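Local structure of UDP-glucose 4-epimerase (4WOK) at residues P38-L44 and D56-I62; P77-F83 and T119-S125; L68-E73 and A113-T119. The protein probably catalyses the NAD-dependent interconversion of UDP-glucose and UDP-galactose by inverting the configuration at C4 of the sugar. The protein carries 2 engineered substitutions. One frame throughout, in Å; residues are numbered along the deposited sequence.

Contact 1: residues P38-L44 and D56-I62. With NAD (nicotinamide-adenine-dinucleotide), chain B.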
loop_
_atom_site.group_PDB
_atom_site.type_symbol
_atom_site.label_atom_id
_atom_site.label_comp_id
_atom_site.label_asym_id
_atom_site.label_seq_id
_atom_site.Cartn_x
_atom_site.Cartn_y
_atom_site.Cartn_z
ATOM N N PRO A 38 17.288 -6.144 4.618
ATOM C CA PRO A 38 16.662 -4.896 4.184
ATOM C C PRO A 38 17.487 -3.687 4.598
ATOM O O PRO A 38 18.005 -3.608 5.711
ATOM C CB PRO A 38 15.303 -4.914 4.893
ATOM C CG PRO A 38 15.533 -5.726 6.140
ATOM C CD PRO A 38 16.547 -6.805 5.713
ATOM N N VAL A 39 17.609 -2.745 3.674
ATOM C CA VAL A 39 18.241 -1.469 3.930
ATOM C C VAL A 39 17.191 -0.415 3.701
ATOM O O VAL A 39 16.690 -0.286 2.585
ATOM C CB VAL A 39 19.442 -1.215 3.004
ATOM C CG1 VAL A 39 20.066 0.129 3.313
ATOM C CG2 VAL A 39 20.477 -2.343 3.166
ATOM N N VAL A 40 16.859 0.344 4.734
ATOM C CA VAL A 40 15.753 1.302 4.589
ATOM C C VAL A 40 16.287 2.677 4.220
ATOM O O VAL A 40 17.244 3.164 4.827
ATOM C CB VAL A 40 14.897 1.383 5.885
ATOM C CG1 VAL A 40 13.930 2.612 5.858
ATOM C CG2 VAL A 40 14.101 0.111 6.077
ATOM N N TYR A 41 15.668 3.285 3.203
ATOM C CA TYR A 41 15.976 4.647 2.776
ATOM C C TYR A 41 14.666 5.417 2.916
ATOM O O TYR A 41 13.676 5.065 2.288
ATOM C CB TYR A 41 16.502 4.671 1.336
ATOM C CG TYR A 41 16.965 6.046 0.862
ATOM C CD1 TYR A 41 16.066 6.963 0.340
ATOM C CD2 TYR A 41 18.308 6.411 0.939
ATOM C CE1 TYR A 41 16.492 8.246 -0.087
ATOM C CE2 TYR A 41 18.747 7.658 0.502
ATOM C CZ TYR A 41 17.838 8.571 -0.011
ATOM O OH TYR A 41 18.272 9.819 -0.430
ATOM N N ASP A 42 14.642 6.436 3.768
ATOM C CA ASP A 42 13.354 7.039 4.157
ATOM C C ASP A 42 13.603 8.422 4.705
ATOM O O ASP A 42 14.603 8.631 5.402
ATOM C CB ASP A 42 12.665 6.165 5.216
ATOM C CG ASP A 42 11.178 6.440 5.334
ATOM O OD1 ASP A 42 10.803 7.582 5.687
ATOM O OD2 ASP A 42 10.382 5.514 5.074
ATOM N N ASN A 43 12.726 9.382 4.407
ATOM C CA ASN A 43 12.989 10.735 4.878
ATOM C C ASN A 43 12.283 11.055 6.197
ATOM O O ASN A 43 12.378 12.184 6.697
ATOM C CB ASN A 43 12.621 11.777 3.796
ATOM C CG ASN A 43 11.119 11.865 3.507
ATOM O OD1 ASN A 43 10.296 11.153 4.086
ATOM N ND2 ASN A 43 10.765 12.766 2.595
ATOM N N LEU A 44 11.579 10.055 6.729
ATOM C CA LEU A 44 10.797 10.130 7.986
ATOM C C LEU A 44 9.699 11.192 7.995
ATOM O O LEU A 44 9.221 11.589 9.069
ATOM C CB LEU A 44 11.717 10.358 9.185
ATOM C CG LEU A 44 12.839 9.317 9.314
ATOM C CD1 LEU A 44 13.695 9.607 10.544
ATOM C CD2 LEU A 44 12.274 7.864 9.364
ATOM N N ASP A 56 20.038 -1.831 8.248
ATOM C CA ASP A 56 20.583 -0.478 8.240
ATOM C C ASP A 56 19.522 0.554 7.913
ATOM O O ASP A 56 18.499 0.243 7.309
ATOM C CB ASP A 56 21.723 -0.361 7.238
ATOM C CG ASP A 56 23.008 -1.007 7.737
ATOM O OD1 ASP A 56 22.967 -1.666 8.787
ATOM O OD2 ASP A 56 24.052 -0.844 7.075
ATOM N N PHE A 57 19.785 1.784 8.334
ATOM C CA PHE A 57 18.900 2.916 8.068
ATOM C C PHE A 57 19.685 4.046 7.441
ATOM O O PHE A 57 20.733 4.438 7.939
ATOM C CB PHE A 57 18.224 3.393 9.349
ATOM C CG PHE A 57 17.423 4.675 9.170
ATOM C CD1 PHE A 57 16.406 4.743 8.232
ATOM C CD2 PHE A 57 17.699 5.798 9.936
ATOM C CE1 PHE A 57 15.647 5.929 8.065
ATOM C CE2 PHE A 57 16.961 6.974 9.777
ATOM C CZ PHE A 57 15.941 7.038 8.836
ATOM N N VAL A 58 19.193 4.544 6.318
ATOM C CA VAL A 58 19.753 5.727 5.707
ATOM C C VAL A 58 18.644 6.751 5.679
ATOM O O VAL A 58 17.656 6.543 4.986
ATOM C CB VAL A 58 20.251 5.462 4.291
ATOM C CG1 VAL A 58 20.786 6.748 3.657
ATOM C CG2 VAL A 58 21.341 4.369 4.292
ATOM N N GLU A 59 18.777 7.832 6.441
ATOM C CA GLU A 59 17.800 8.919 6.336
ATOM C C GLU A 59 18.101 9.703 5.073
ATOM O O GLU A 59 19.236 10.119 4.846
ATOM C CB GLU A 59 17.840 9.853 7.549
ATOM C CG GLU A 59 16.643 10.826 7.631
ATOM C CD GLU A 59 16.712 12.024 6.661
ATOM O OE1 GLU A 59 17.767 12.683 6.599
ATOM O OE2 GLU A 59 15.691 12.340 5.989
ATOM N N GLY A 60 17.085 9.931 4.258
ATOM C CA GLY A 60 17.294 10.691 3.043
ATOM C C GLY A 60 16.015 10.799 2.243
ATOM O O GLY A 60 15.074 10.023 2.447
ATOM N N ASP A 61 15.994 11.763 1.333
ATOM C CA ASP A 61 14.870 11.971 0.442
ATOM C C ASP A 61 15.170 11.347 -0.900
ATOM O O ASP A 61 16.312 11.422 -1.378
ATOM C CB ASP A 61 14.592 13.474 0.268
ATOM C CG ASP A 61 13.171 13.749 -0.182
ATOM O OD1 ASP A 61 12.801 13.365 -1.318
ATOM O OD2 ASP A 61 12.415 14.330 0.620
ATOM N N ILE A 62 14.174 10.729 -1.529
ATOM C CA ILE A 62 14.442 10.178 -2.860
ATOM C C ILE A 62 14.723 11.279 -3.890
ATOM O O ILE A 62 15.324 11.015 -4.943
ATOM C CB ILE A 62 13.292 9.286 -3.358
ATOM C CG1 ILE A 62 11.983 10.092 -3.461
ATOM C CG2 ILE A 62 13.145 8.094 -2.446
ATOM C CD1 ILE A 62 10.780 9.218 -3.900
HETATM P PA NAD B . 3.377 5.481 4.880
HETATM O O1A NAD B . 3.312 6.988 4.722
HETATM O O2A NAD B . 3.303 4.770 6.199
HETATM O O5B NAD B . 4.950 5.062 4.284
HETATM C C5B NAD B . 5.429 6.036 3.382
HETATM C C4B NAD B . 6.955 6.092 3.653
HETATM O O4B NAD B . 7.619 6.824 2.614
HETATM C C3B NAD B . 7.064 6.884 4.961
HETATM O O3B NAD B . 7.953 6.191 5.801
HETATM C C2B NAD B . 7.646 8.239 4.485
HETATM O O2B NAD B . 8.449 8.794 5.450
HETATM C C1B NAD B . 8.496 7.778 3.245
HETATM N N9A NAD B . 8.636 8.847 2.237
HETATM C C8A NAD B . 7.636 9.655 1.653
HETATM N N7A NAD B . 8.127 10.504 0.744
HETATM C C5A NAD B . 9.503 10.240 0.741
HETATM C C6A NAD B . 10.567 10.809 0.008
HETATM N N6A NAD B . 10.330 11.822 -0.891
HETATM N N1A NAD B . 11.828 10.353 0.194
HETATM C C2A NAD B . 12.016 9.348 1.110
HETATM N N3A NAD B . 11.092 8.717 1.892
HETATM C C4A NAD B . 9.834 9.202 1.658
HETATM O O3 NAD B . 2.338 5.069 3.724
HETATM P PN NAD B . 2.071 3.489 3.509
HETATM O O1N NAD B . 3.033 2.492 4.089
HETATM O O2N NAD B . 0.587 3.382 3.538
HETATM O O5D NAD B . 2.129 3.199 1.806
HETATM C C5D NAD B . 3.341 3.431 1.279
HETATM C C4D NAD B . 3.234 3.007 -0.186
HETATM O O4D NAD B . 2.038 2.141 -0.351
HETATM C C3D NAD B . 2.969 4.249 -1.060
HETATM O O3D NAD B . 3.570 3.981 -2.286
HETATM C C2D NAD B . 1.442 4.213 -1.179
HETATM O O2D NAD B . 0.941 4.796 -2.316
HETATM C C1D NAD B . 1.294 2.688 -1.390
HETATM N N1N NAD B . -0.196 2.313 -1.193
HETATM C C2N NAD B . -0.694 2.323 0.108
HETATM C C3N NAD B . -2.057 1.981 0.307
HETATM C C7N NAD B . -2.608 1.990 1.707
HETATM O O7N NAD B . -3.781 1.666 1.917
HETATM N N7N NAD B . -1.776 2.367 2.743
HETATM C C4N NAD B . -2.852 1.661 -0.796
HETATM C C5N NAD B . -2.321 1.665 -2.086
HETATM C C6N NAD B . -0.973 2.000 -2.280
HETATM O O HOH W 1 16.646 -1.873 7.511
HETATM O O HOH W 2 20.750 -3.980 6.532
#
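Tyr41 sends its long ring over to the 56-62 segment, into the bend where the chain leaves the sheet after Glu59. CG stands anti to the backbone N (chi1 -175°), which carries the ring past the branched Val58, whose CG1 lies 3.7 Å from Tyr41 CD2, until the amide of Ile62 meets its edge. Gly60 suits the bend, since its bare backbone passes close to the ring. At the tip, Tyr41 OH donates to Asp61 O (2.7 Å), approaching from above the carbonyl plane. On the reverse face of the sheet the bump is Phe57: Val40 CG1 flanks CD1, and Leu44 CD2 comes from the opposite direction to press on Phe57 CZ at 3.8 Å. These are the second and third strands of a Rossmann fold, parallel and in register, and the acidic residue ending the second strand takes its usual place at the adenosine ribose. Asp42 OD1 accepts a hydrogen bond from NAD O2B (2.7 Å) and OD2 one from NAD O3B (2.6 Å); OD1 also closes an Asx turn with Leu44 N, and Ala20 N binds OD2. Asn43, its OD1 held by Ser45, lays its amide against the adenine and passes ND2 to Asp61 OD2 (3.0 Å). Asp61 OD1 accepts a hydrogen bond from NAD N6A at 2.9 Å. Ile62 N donates to NAD N1A at 2.9 Å.

Contact 2: residues P77-F83 and T119-S125. With NAD (nicotinamide-adenine-dinucleotide), chain B.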
loop_
_atom_site.group_PDB
_atom_site.type_symbol
_atom_site.label_atom_id
_atom_site.label_comp_id
_atom_site.label_asym_id
_atom_site.label_seq_id
_atom_site.Cartn_x
_atom_site.Cartn_y
_atom_site.Cartn_z
ATOM N N PRO A 77 22.200 -3.125 -3.974
ATOM C CA PRO A 77 21.031 -3.949 -3.663
ATOM C C PRO A 77 20.610 -4.832 -4.826
ATOM O O PRO A 77 20.718 -4.408 -5.978
ATOM C CB PRO A 77 19.946 -2.921 -3.350
ATOM C CG PRO A 77 20.368 -1.684 -4.041
ATOM C CD PRO A 77 21.864 -1.692 -4.079
ATOM N N VAL A 78 20.136 -6.040 -4.525
ATOM C CA VAL A 78 19.681 -6.952 -5.567
ATOM C C VAL A 78 18.306 -6.546 -6.091
ATOM O O VAL A 78 17.873 -7.010 -7.145
ATOM C CB VAL A 78 19.617 -8.405 -5.066
ATOM C CG1 VAL A 78 20.955 -8.818 -4.484
ATOM C CG2 VAL A 78 18.504 -8.552 -4.030
ATOM N N ALA A 79 17.611 -5.698 -5.337
ATOM C CA ALA A 79 16.320 -5.172 -5.749
ATOM C C ALA A 79 16.014 -3.912 -4.956
ATOM O O ALA A 79 16.554 -3.712 -3.860
ATOM C CB ALA A 79 15.209 -6.201 -5.535
ATOM N N VAL A 80 15.126 -3.088 -5.508
ATOM C CA VAL A 80 14.642 -1.881 -4.849
ATOM C C VAL A 80 13.117 -1.974 -4.753
ATOM O O VAL A 80 12.450 -2.230 -5.750
ATOM C CB VAL A 80 15.056 -0.606 -5.619
ATOM C CG1 VAL A 80 14.481 0.666 -4.960
ATOM C CG2 VAL A 80 16.572 -0.523 -5.720
ATOM N N ILE A 81 12.576 -1.808 -3.548
ATOM C CA ILE A 81 11.131 -1.765 -3.368
ATOM C C ILE A 81 10.745 -0.324 -3.022
ATOM O O ILE A 81 11.254 0.251 -2.060
ATOM C CB ILE A 81 10.663 -2.717 -2.278
ATOM C CG1 ILE A 81 11.319 -4.098 -2.464
ATOM C CG2 ILE A 81 9.149 -2.858 -2.328
ATOM C CD1 ILE A 81 10.888 -5.100 -1.417
ATOM N N HIS A 82 9.848 0.238 -3.820
ATOM C CA HIS A 82 9.553 1.664 -3.774
ATOM C C HIS A 82 8.193 1.891 -3.116
ATOM O O HIS A 82 7.155 1.723 -3.752
ATOM C CB HIS A 82 9.586 2.238 -5.190
ATOM C CG HIS A 82 9.265 3.703 -5.263
ATOM N ND1 HIS A 82 9.292 4.523 -4.157
ATOM C CD2 HIS A 82 8.940 4.489 -6.316
ATOM C CE1 HIS A 82 8.979 5.761 -4.527
ATOM N NE2 HIS A 82 8.751 5.762 -5.825
ATOM N N PHE A 83 8.214 2.249 -1.834
ATOM C CA PHE A 83 7.008 2.622 -1.083
ATOM C C PHE A 83 6.918 4.126 -0.806
ATOM O O PHE A 83 5.988 4.580 -0.143
ATOM C CB PHE A 83 6.965 1.941 0.288
ATOM C CG PHE A 83 6.862 0.440 0.250
ATOM C CD1 PHE A 83 5.658 -0.178 -0.045
ATOM C CD2 PHE A 83 7.961 -0.351 0.572
ATOM C CE1 PHE A 83 5.558 -1.585 -0.046
ATOM C CE2 PHE A 83 7.864 -1.739 0.573
ATOM C CZ PHE A 83 6.661 -2.350 0.263
ATOM N N THR A 119 21.487 -0.656 -10.887
ATOM C CA THR A 119 20.637 -1.315 -9.917
ATOM C C THR A 119 19.349 -1.674 -10.638
ATOM O O THR A 119 18.605 -0.812 -11.055
ATOM C CB THR A 119 20.363 -0.427 -8.693
ATOM O OG1 THR A 119 21.593 -0.197 -7.995
ATOM C CG2 THR A 119 19.374 -1.111 -7.754
ATOM N N GLN A 120 19.079 -2.961 -10.779
ATOM C CA GLN A 120 18.171 -3.400 -11.825
ATOM C C GLN A 120 16.709 -3.630 -11.476
ATOM O O GLN A 120 15.826 -3.289 -12.262
ATOM C CB GLN A 120 18.703 -4.702 -12.435
ATOM C CG GLN A 120 19.154 -4.529 -13.865
ATOM C CD GLN A 120 17.993 -4.307 -14.810
ATOM O OE1 GLN A 120 16.832 -4.291 -14.399
ATOM N NE2 GLN A 120 18.302 -4.146 -16.093
ATOM N N ASN A 121 16.439 -4.241 -10.334
ATOM C CA ASN A 121 15.097 -4.755 -10.097
ATOM C C ASN A 121 14.201 -3.856 -9.230
ATOM O O ASN A 121 14.415 -3.758 -8.029
ATOM C CB ASN A 121 15.215 -6.130 -9.459
ATOM C CG ASN A 121 15.910 -7.129 -10.382
ATOM O OD1 ASN A 121 15.626 -7.174 -11.575
ATOM N ND2 ASN A 121 16.829 -7.916 -9.835
ATOM N N VAL A 122 13.178 -3.245 -9.830
ATOM C CA VAL A 122 12.325 -2.306 -9.084
ATOM C C VAL A 122 10.929 -2.854 -8.841
ATOM O O VAL A 122 10.213 -3.214 -9.774
ATOM C CB VAL A 122 12.215 -0.950 -9.809
ATOM C CG1 VAL A 122 11.236 -0.013 -9.079
ATOM C CG2 VAL A 122 13.601 -0.313 -9.914
ATOM N N ILE A 123 10.557 -2.927 -7.568
ATOM C CA ILE A 123 9.220 -3.353 -7.197
ATOM C C ILE A 123 8.466 -2.104 -6.752
ATOM O O ILE A 123 8.812 -1.506 -5.745
ATOM C CB ILE A 123 9.234 -4.396 -6.069
ATOM C CG1 ILE A 123 10.208 -5.548 -6.388
ATOM C CG2 ILE A 123 7.811 -4.877 -5.767
ATOM C CD1 ILE A 123 9.906 -6.246 -7.664
ATOM N N PHE A 124 7.453 -1.718 -7.515
ATOM C CA PHE A 124 6.758 -0.439 -7.332
ATOM C C PHE A 124 5.402 -0.631 -6.669
ATOM O O PHE A 124 4.557 -1.367 -7.172
ATOM C CB PHE A 124 6.563 0.265 -8.673
ATOM C CG PHE A 124 5.815 1.572 -8.555
ATOM C CD1 PHE A 124 6.360 2.635 -7.847
ATOM C CD2 PHE A 124 4.558 1.723 -9.115
ATOM C CE1 PHE A 124 5.654 3.853 -7.716
ATOM C CE2 PHE A 124 3.841 2.932 -8.989
ATOM C CZ PHE A 124 4.398 3.994 -8.292
ATOM N N SER A 125 5.189 0.030 -5.534
ATOM C CA SER A 125 3.906 -0.068 -4.854
ATOM C C SER A 125 2.960 0.934 -5.491
ATOM O O SER A 125 3.086 2.136 -5.295
ATOM C CB SER A 125 4.052 0.186 -3.344
ATOM O OG SER A 125 3.407 -0.847 -2.590
HETATM P PA NAD B . 3.377 5.481 4.880
HETATM O O1A NAD B . 3.312 6.988 4.722
HETATM O O2A NAD B . 3.303 4.770 6.199
HETATM O O5B NAD B . 4.950 5.062 4.284
HETATM C C5B NAD B . 5.429 6.036 3.382
HETATM C C4B NAD B . 6.955 6.092 3.653
HETATM O O4B NAD B . 7.619 6.824 2.614
HETATM C C3B NAD B . 7.064 6.884 4.961
HETATM O O3B NAD B . 7.953 6.191 5.801
HETATM C C2B NAD B . 7.646 8.239 4.485
HETATM O O2B NAD B . 8.449 8.794 5.450
HETATM C C1B NAD B . 8.496 7.778 3.245
HETATM N N9A NAD B . 8.636 8.847 2.237
HETATM C C8A NAD B . 7.636 9.655 1.653
HETATM N N7A NAD B . 8.127 10.504 0.744
HETATM C C5A NAD B . 9.503 10.240 0.741
HETATM C C6A NAD B . 10.567 10.809 0.008
HETATM N N6A NAD B . 10.330 11.822 -0.891
HETATM N N1A NAD B . 11.828 10.353 0.194
HETATM C C2A NAD B . 12.016 9.348 1.110
HETATM N N3A NAD B . 11.092 8.717 1.892
HETATM C C4A NAD B . 9.834 9.202 1.658
HETATM O O3 NAD B . 2.338 5.069 3.724
HETATM P PN NAD B . 2.071 3.489 3.509
HETATM O O1N NAD B . 3.033 2.492 4.089
HETATM O O2N NAD B . 0.587 3.382 3.538
HETATM O O5D NAD B . 2.129 3.199 1.806
HETATM C C5D NAD B . 3.341 3.431 1.279
HETATM C C4D NAD B . 3.234 3.007 -0.186
HETATM O O4D NAD B . 2.038 2.141 -0.351
HETATM C C3D NAD B . 2.969 4.249 -1.060
HETATM O O3D NAD B . 3.570 3.981 -2.286
HETATM C C2D NAD B . 1.442 4.213 -1.179
HETATM O O2D NAD B . 0.941 4.796 -2.316
HETATM C C1D NAD B . 1.294 2.688 -1.390
HETATM N N1N NAD B . -0.196 2.313 -1.193
HETATM C C2N NAD B . -0.694 2.323 0.108
HETATM C C3N NAD B . -2.057 1.981 0.307
HETATM C C7N NAD B . -2.608 1.990 1.707
HETATM O O7N NAD B . -3.781 1.666 1.917
HETATM N N7N NAD B . -1.776 2.367 2.743
HETATM C C4N NAD B . -2.852 1.661 -0.796
HETATM C C5N NAD B . -2.321 1.665 -2.086
HETATM C C6N NAD B . -0.973 2.000 -2.280
HETATM O O HOH W 3 23.001 -2.267 -7.194
HETATM O O HOH W 4 5.533 4.240 -4.107
#
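Strands 79-82 and 121-125 run parallel with their axes 4.6 Å apart and inclined by 16°, Val80 and His82 each giving N and O to the neighbouring strand, to Asn121 O, Ile123 N, Ile123 O and Ser125 N in turn. Asn121 adds a side-chain rung, its ND2 meeting Val78 O at 3.0 Å where the backbone pairing begins. Beta-branched residues suit this buried core. Val80 CG2 meets Thr119 CG2 at 3.5 Å, the two side chains crossing at about a right angle, with the Pro77 ring packed on the same methyl. On the other face Ile81 and Ile123 lie side by side, CG2 of Ile81 4.0 Å from CB of Ile123, under helices 22-33 and 236-251. Back on the Val80 face, His82 and Phe124 point the same way. His82 CD2 lies in the plane of the Phe124 ring, 3.5 Å from Phe124 CD1, and the ring planes are 52° apart; Thr107 holds His82 NE2. Phe83 CE1 comes to 3.4 Å from Ser125 OG, a hydroxyl anchored by His243 and Tyr178. A water over the His82 ring bridges His82 O to NAD O3D, and Phe83 O approaches NAD C3D at 3.2 Å. Neighbouring parallel strands joined by a helical beta-alpha-beta crossover, with their C-terminal ends at the dinucleotide, are the hallmark of the Rossmann fold.

Contact 3: residues L68-E73 and A113-T119; sequences LVETME and ACRLTRT
Ala113 presents its small CB to three apolar side chains of helix 65-75: Val69 CG2 and Met72 CE each lie 3.8 Å from Ala113 CB, and Leu68 CG approaches the same methyl. So short a side chain suits this spot, because the backbones come close here, the CA atoms of Val69 and Ala113 being 5.1 Å apart. Met72 is the long, flexible complement. Its chain runs extended beyond CG (chi2 -175°), laying the sulfur beside Thr117 and bringing CE to 3.7 Å from Cys114 SG. Thr117 divides its two branches: CG2 packs on Val69 CG1 at 3.6 Å and also on Glu73 CG, whereas OG1 faces Met72 SD. No hydrogen bond crosses between the segments, so the fit rests on shape.

The second shell fixes these groups. Thr117 has its hydroxyl between the backbone N and carbonyl carbon (chi1 60°), from where OG1 donates to Ala113 O at 2.8 Å; a threonine can therefore satisfy its own polar branch and still offer a methyl to the neighbouring helix. Beyond it the helix closes in a Schellman motif with Arg118, at positive phi, as the C-prime residue. Thr119 N and Thr117 N reach Cys114 O from opposite faces of its plane.

Farther out, Leu68 and Met72 also touch Leu110 of helix 96-116. Cys114 settles on Val80 of strand 79-82, while Leu68 and Thr71 rest on Tyr41 of strand 37-42, and Thr71 and Met72 on Leu15 of strand 13-17, which lies between those two strands in the sheet.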
loop_
_atom_site.group_PDB
_atom_site.type_symbol
_atom_site.label_atom_id
_atom_site.label_comp_id
_atom_site.label_asym_id
_atom_site.label_seq_id
_atom_site.Cartn_x
_atom_site.Cartn_y
_atom_site.Cartn_z
ATOM N N LEU A 68 20.885 9.166 -2.863
ATOM C CA LEU A 68 20.276 7.898 -3.256
ATOM C C LEU A 68 21.257 7.048 -4.081
ATOM O O LEU A 68 21.403 5.839 -3.859
ATOM C CB LEU A 68 18.992 8.171 -4.034
ATOM C CG LEU A 68 18.034 7.023 -4.326
ATOM C CD1 LEU A 68 17.691 6.225 -3.057
ATOM C CD2 LEU A 68 16.787 7.627 -4.949
ATOM N N VAL A 69 21.944 7.682 -5.024
ATOM C CA VAL A 69 22.978 6.981 -5.794
ATOM C C VAL A 69 24.092 6.452 -4.888
ATOM O O VAL A 69 24.541 5.300 -5.024
ATOM C CB VAL A 69 23.568 7.908 -6.874
ATOM C CG1 VAL A 69 24.849 7.330 -7.461
ATOM C CG2 VAL A 69 22.537 8.155 -7.979
ATOM N N GLU A 70 24.537 7.288 -3.957
ATOM C CA GLU A 70 25.576 6.903 -3.005
ATOM C C GLU A 70 25.160 5.641 -2.265
ATOM O O GLU A 70 25.949 4.713 -2.067
ATOM C CB GLU A 70 25.816 8.036 -2.016
ATOM C CG GLU A 70 26.921 7.808 -0.995
ATOM C CD GLU A 70 27.004 8.975 -0.019
ATOM O OE1 GLU A 70 27.536 10.041 -0.395
ATOM O OE2 GLU A 70 26.504 8.839 1.119
ATOM N N THR A 71 23.893 5.624 -1.869
ATOM C CA THR A 71 23.352 4.506 -1.115
ATOM C C THR A 71 23.318 3.246 -1.949
ATOM O O THR A 71 23.712 2.173 -1.485
ATOM C CB THR A 71 21.941 4.823 -0.613
ATOM O OG1 THR A 71 22.008 5.953 0.258
ATOM C CG2 THR A 71 21.369 3.632 0.157
ATOM N N MET A 72 22.844 3.360 -3.183
ATOM C CA MET A 72 22.842 2.193 -4.067
ATOM C C MET A 72 24.254 1.677 -4.361
ATOM O O MET A 72 24.476 0.460 -4.462
ATOM C CB MET A 72 22.113 2.528 -5.363
ATOM C CG MET A 72 20.625 2.850 -5.140
ATOM S SD MET A 72 19.793 3.086 -6.713
ATOM C CE MET A 72 18.116 3.461 -6.131
ATOM N N GLU A 73 25.216 2.587 -4.476
ATOM C CA GLU A 73 26.606 2.173 -4.714
ATOM C C GLU A 73 27.182 1.459 -3.491
ATOM O O GLU A 73 27.883 0.442 -3.614
ATOM C CB GLU A 73 27.463 3.387 -5.104
ATOM C CG GLU A 73 27.021 3.957 -6.449
ATOM C CD GLU A 73 27.877 5.116 -6.956
ATOM O OE1 GLU A 73 28.679 5.688 -6.183
ATOM O OE2 GLU A 73 27.742 5.442 -8.154
ATOM N N ALA A 113 18.456 7.015 -10.368
ATOM C CA ALA A 113 19.469 6.448 -9.485
ATOM C C ALA A 113 19.692 4.968 -9.805
ATOM O O ALA A 113 20.828 4.485 -9.823
ATOM C CB ALA A 113 19.058 6.609 -8.041
ATOM N N CYS A 114 18.595 4.253 -10.030
ATOM C CA CYS A 114 18.692 2.846 -10.430
ATOM C C CYS A 114 19.487 2.647 -11.720
ATOM O O CYS A 114 20.455 1.875 -11.744
ATOM C CB CYS A 114 17.300 2.242 -10.597
ATOM S SG CYS A 114 16.425 1.934 -9.042
ATOM N N ARG A 115 19.088 3.329 -12.795
ATOM C CA ARG A 115 19.746 3.083 -14.079
ATOM C C ARG A 115 21.200 3.535 -14.035
ATOM O O ARG A 115 22.063 2.914 -14.685
ATOM C CB ARG A 115 19.013 3.769 -15.242
ATOM C CG ARG A 115 19.134 5.311 -15.271
ATOM C CD ARG A 115 18.262 5.913 -16.362
ATOM N NE ARG A 115 18.198 7.371 -16.271
ATOM C CZ ARG A 115 19.006 8.195 -16.929
ATOM N NH1 ARG A 115 19.930 7.707 -17.743
ATOM N NH2 ARG A 115 18.881 9.510 -16.792
ATOM N N LEU A 116 21.492 4.582 -13.259
ATOM C CA LEU A 116 22.856 5.112 -13.239
ATOM C C LEU A 116 23.778 4.283 -12.343
ATOM O O LEU A 116 24.991 4.484 -12.338
ATOM C CB LEU A 116 22.863 6.574 -12.789
ATOM C CG LEU A 116 22.113 7.538 -13.723
ATOM C CD1 LEU A 116 21.980 8.922 -13.077
ATOM C CD2 LEU A 116 22.808 7.619 -15.099
ATOM N N THR A 117 23.217 3.332 -11.603
ATOM C CA THR A 117 24.059 2.477 -10.776
ATOM C C THR A 117 23.934 1.010 -11.215
ATOM O O THR A 117 24.460 0.117 -10.558
ATOM C CB THR A 117 23.706 2.620 -9.272
ATOM O OG1 THR A 117 22.337 2.248 -9.047
ATOM C CG2 THR A 117 23.904 4.085 -8.801
ATOM N N ARG A 118 23.237 0.779 -12.327
ATOM C CA ARG A 118 22.946 -0.577 -12.814
ATOM C C ARG A 118 22.243 -1.365 -11.717
ATOM O O ARG A 118 22.395 -2.582 -11.609
ATOM C CB ARG A 118 24.221 -1.300 -13.273
ATOM N N THR A 119 21.487 -0.656 -10.887
ATOM C CA THR A 119 20.637 -1.315 -9.917
ATOM C C THR A 119 19.349 -1.674 -10.638
ATOM O O THR A 119 18.605 -0.812 -11.055
ATOM C CB THR A 119 20.363 -0.427 -8.693
ATOM O OG1 THR A 119 21.593 -0.197 -7.995
ATOM C CG2 THR A 119 19.374 -1.111 -7.754
#

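Overall arrangement
Contacts 1 and 2 belong to one seven-stranded parallel sheet, with strand 13-17 between them, and contact 3 joins two helices that pack on it. Centres of contacts 1 and 2 lie about 14 Å apart, as do those of 1 and 3, while 2 and 3 are about 11 Å apart. Along the chain contact 1 closes first; the segments of 2 and 3 then alternate, helix 65-75 leading into strand 79-82 and helix 96-116 into strand 121-125, and Thr119 belongs to both. Val58 of contact 1 touches Thr71 of contact 3, and Ile62 packs against His82 of contact 2. Contacts 1 and 2 both reach NAD, at its adenosine and nicotinamide-ribose parts respectively; in contact 3 the Leu68 side chain stays about 8 Å from NAD.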